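PDB 2BV2: ciona betagamma-crystallin from Ciona intestinalis, which serves as a structural component of the neuroectodermal visual system and binds two calcium ions in a single betagamma-crystallin domain. Local coordinates for residues A[37-42]-A[59-64]. Sequence-based numbering, arbitrary orientation.
Sequences IIVESG and LTPGKY. With SO4 (sulfate ion), chain F.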
ATOM      1  N   ILE A  37       2.446  -0.189   6.111  1.00 11.62           N
ATOM      2  CA  ILE A  37       3.267  -0.116   4.898  1.00 12.20           C
ATOM      3  C   ILE A  37       4.681   0.315   5.237  1.00  8.82           C
ATOM      4  O   ILE A  37       4.873   1.178   6.077  1.00 11.21           O
ATOM      5  CB  ILE A  37       2.683   0.895   3.857  1.00 10.82           C
ATOM      6  CG1 ILE A  37       1.311   0.442   3.334  1.00 11.19           C
ATOM      7  CG2 ILE A  37       3.655   1.093   2.681  1.00 12.75           C
ATOM      8  CD1 ILE A  37       0.683   1.455   2.376  1.00 11.51           C
ATOM      9  N   ILE A  38       5.666  -0.297   4.576  1.00  9.76           N
ATOM     10  CA  ILE A  38       7.030   0.177   4.607  1.00 13.25           C
ATOM     11  C   ILE A  38       7.441   0.504   3.179  1.00 13.24           C
ATOM     12  O   ILE A  38       7.370  -0.356   2.291  1.00 13.67           O
ATOM     13  CB  ILE A  38       8.001  -0.863   5.183  1.00 13.42           C
ATOM     14  CG1 ILE A  38       7.671  -1.087   6.665  1.00 12.29           C
ATOM     15  CG2 ILE A  38       9.468  -0.398   4.967  1.00 12.93           C
ATOM     16  CD1 ILE A  38       8.540  -2.109   7.364  1.00 12.49           C
ATOM     17  N   VAL A  39       7.852   1.749   2.942  1.00 11.84           N
ATOM     18  CA  VAL A  39       8.462   2.089   1.656  1.00 14.22           C
ATOM     19  C   VAL A  39       9.970   2.030   1.845  1.00 12.53           C
ATOM     20  O   VAL A  39      10.534   2.846   2.565  1.00 13.74           O
ATOM     21  CB  VAL A  39       8.026   3.476   1.150  1.00 14.58           C
ATOM     22  CG1 VAL A  39       8.730   3.829  -0.150  1.00 17.50           C
ATOM     23  CG2 VAL A  39       6.522   3.538   0.933  1.00 12.23           C
ATOM     24  N   GLU A  40      10.619   1.064   1.195  1.00 12.98           N
ATOM     25  CA  GLU A  40      12.075   0.926   1.280  1.00 13.58           C
ATOM     26  C   GLU A  40      12.778   1.935   0.384  1.00 13.69           C
ATOM     27  O   GLU A  40      13.757   2.555   0.791  1.00 18.14           O
ATOM     28  CB  GLU A  40      12.509  -0.486   0.904  1.00 18.56           C
ATOM     29  CG  GLU A  40      11.863  -1.578   1.738  1.00 25.61           C
ATOM     30  CD  GLU A  40      12.421  -1.677   3.147  1.00 30.24           C
ATOM     31  OE1 GLU A  40      13.167  -0.775   3.581  1.00 34.97           O
ATOM     32  OE2 GLU A  40      12.110  -2.677   3.829  1.00 39.89           O
ATOM     33  N   SER A  41      12.262   2.100  -0.835  1.00 14.67           N
ATOM     34  CA  SER A  41      12.799   3.059  -1.791  1.00 10.90           C
ATOM     35  C   SER A  41      11.709   3.497  -2.738  1.00 14.70           C
ATOM     36  O   SER A  41      10.725   2.798  -2.910  1.00 15.60           O
ATOM     37  CB  SER A  41      13.940   2.419  -2.591  1.00 13.44           C
ATOM     38  OG  SER A  41      13.491   1.246  -3.250  1.00 19.16           O
ATOM     39  N   GLY A  42      11.908   4.659  -3.353  1.00 15.92           N
ATOM     40  CA  GLY A  42      10.992   5.201  -4.325  1.00 12.73           C
ATOM     41  C   GLY A  42       9.878   5.978  -3.672  1.00 14.77           C
ATOM     42  O   GLY A  42       9.681   5.894  -2.456  1.00 14.76           O
ATOM     43  N   LEU A  59       3.408   8.391  -0.660  1.00 11.88           N
ATOM     44  CA  LEU A  59       4.245   7.747   0.341  1.00 15.25           C
ATOM     45  C   LEU A  59       5.651   7.829  -0.155  1.00 13.76           C
ATOM     46  O   LEU A  59       5.909   7.492  -1.315  1.00 15.80           O
ATOM     47  CB  LEU A  59       3.891   6.264   0.457  1.00 15.15           C
ATOM     48  CG  LEU A  59       2.790   5.806   1.394  1.00 21.41           C
ATOM     49  CD1 LEU A  59       1.592   6.689   1.357  1.00 22.21           C
ATOM     50  CD2 LEU A  59       2.457   4.365   1.028  1.00 20.42           C
ATOM     51  N   THR A  60       6.542   8.317   0.702  1.00 16.66           N
ATOM     52  CA  THR A  60       7.978   8.356   0.423  1.00 15.53           C
ATOM     53  C   THR A  60       8.656   7.383   1.377  1.00 15.91           C
ATOM     54  O   THR A  60       8.007   6.881   2.313  1.00 17.21           O
ATOM     55  CB  THR A  60       8.524   9.781   0.605  1.00 15.08           C
ATOM     56  OG1 THR A  60       8.268  10.228   1.940  1.00 18.61           O
ATOM     57  CG2 THR A  60       7.841  10.722  -0.365  1.00 15.38           C
ATOM     58  N   PRO A  61       9.944   7.085   1.138  1.00 14.67           N
ATOM     59  CA  PRO A  61      10.659   6.117   1.962  1.00 15.59           C
ATOM     60  C   PRO A  61      10.491   6.312   3.470  1.00 12.72           C
ATOM     61  O   PRO A  61      10.625   7.418   3.977  1.00 14.61           O
ATOM     62  CB  PRO A  61      12.118   6.307   1.524  1.00 16.27           C
ATOM     63  CG  PRO A  61      12.002   6.691   0.089  1.00 14.02           C
ATOM     64  CD  PRO A  61      10.810   7.622   0.074  1.00 12.76           C
ATOM     65  N   GLY A  62      10.205   5.217   4.169  1.00 13.36           N
ATOM     66  CA  GLY A  62       9.900   5.264   5.588  1.00 14.60           C
ATOM     67  C   GLY A  62       8.845   4.243   5.961  1.00 12.69           C
ATOM     68  O   GLY A  62       8.345   3.507   5.113  1.00 12.14           O
ATOM     69  N   LYS A  63       8.515   4.222   7.248  1.00 12.19           N
ATOM     70  CA  LYS A  63       7.558   3.299   7.798  1.00 12.55           C
ATOM     71  C   LYS A  63       6.239   3.998   8.149  1.00 12.96           C
ATOM     72  O   LYS A  63       6.211   5.120   8.652  1.00 15.98           O
ATOM     73  CB  LYS A  63       8.143   2.611   9.029  1.00 13.49           C
ATOM     74  CG  LYS A  63       9.413   1.824   8.738  1.00 14.96           C
ATOM     75  CD  LYS A  63       9.899   1.027   9.955  1.00 14.88           C
ATOM     76  CE  LYS A  63      11.159   0.188   9.627  1.00 14.66           C
ATOM     77  NZ  LYS A  63      11.768  -0.546  10.803  1.00 18.79           N
ATOM     78  N   TYR A  64       5.155   3.287   7.867  1.00 14.72           N
ATOM     79  CA  TYR A  64       3.791   3.770   8.044  1.00 10.41           C
ATOM     80  C   TYR A  64       3.051   2.687   8.842  1.00 11.72           C
ATOM     81  O   TYR A  64       2.500   1.737   8.259  1.00 14.08           O
ATOM     82  CB  TYR A  64       3.152   3.978   6.671  1.00 11.14           C
ATOM     83  CG  TYR A  64       3.809   5.064   5.848  1.00 10.85           C
ATOM     84  CD1 TYR A  64       4.910   4.783   5.043  1.00  9.24           C
ATOM     85  CD2 TYR A  64       3.321   6.360   5.866  1.00 10.69           C
ATOM     86  CE1 TYR A  64       5.506   5.776   4.277  1.00 10.64           C
ATOM     87  CE2 TYR A  64       3.901   7.361   5.123  1.00  8.53           C
ATOM     88  CZ  TYR A  64       4.994   7.072   4.322  1.00  9.04           C
ATOM     89  OH  TYR A  64       5.584   8.098   3.567  1.00 15.23           O
TER
HETATM   90  S   SO4 F 104      15.642   5.927  -3.798  0.50 22.99           S
HETATM   91  O1  SO4 F 104      14.186   5.948  -3.889  0.50 24.11           O
HETATM   92  O2  SO4 F 104      16.167   7.260  -4.064  0.50 20.16           O
HETATM   93  O3  SO4 F 104      16.041   5.500  -2.459  0.50 22.63           O
HETATM   94  O4  SO4 F 104      16.175   4.975  -4.767  0.50 22.68           O
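The ring of Tyr64 meets Ile37 and Val39: Ile37 O lies at the edge near the ring plane, 3.8 Å from Tyr64 CD1, and Val39 CG2 comes obliquely to Tyr64 CE1 at 4.2 Å. One face of the ring rests on Leu59 CG, offset toward the rim, while Thr60 O lies in plane at the edge. Leu59 CD2 reaches Ile37 CD1 at 3.7 Å, the two side chains crossing at about a right angle. Val39 places CG2, anti to its carbonyl carbon, against Leu59 CB (3.8 Å) and turns CG1 to the Pro61 backbone. An alanine at Val39 would probably open a gap between Leu59, Pro61 and the tyrosine ring. On the other face of the sheet, Ile38 and Lys63 run side by side, Ile38 CG1 to Lys63 CG at 4.0 Å. Four backbone hydrogen bonds join the antiparallel strands, in pairs at Ile37–Tyr64 and Val39–Gly62. Past the classic bulge at Glu40 and Ser41 opposite Lys2, Gly42 N donates a hydrogen bond to O1 of a sulfate ion, probably from the crystallisation liquor. Strand 62-64 is the outer strand of one sheet of the Greek-key sandwich, beside 36-41; Val39 packs across it on Trp44, and Leu59 ends strand 56-59, next to 44-47 in the second sheet.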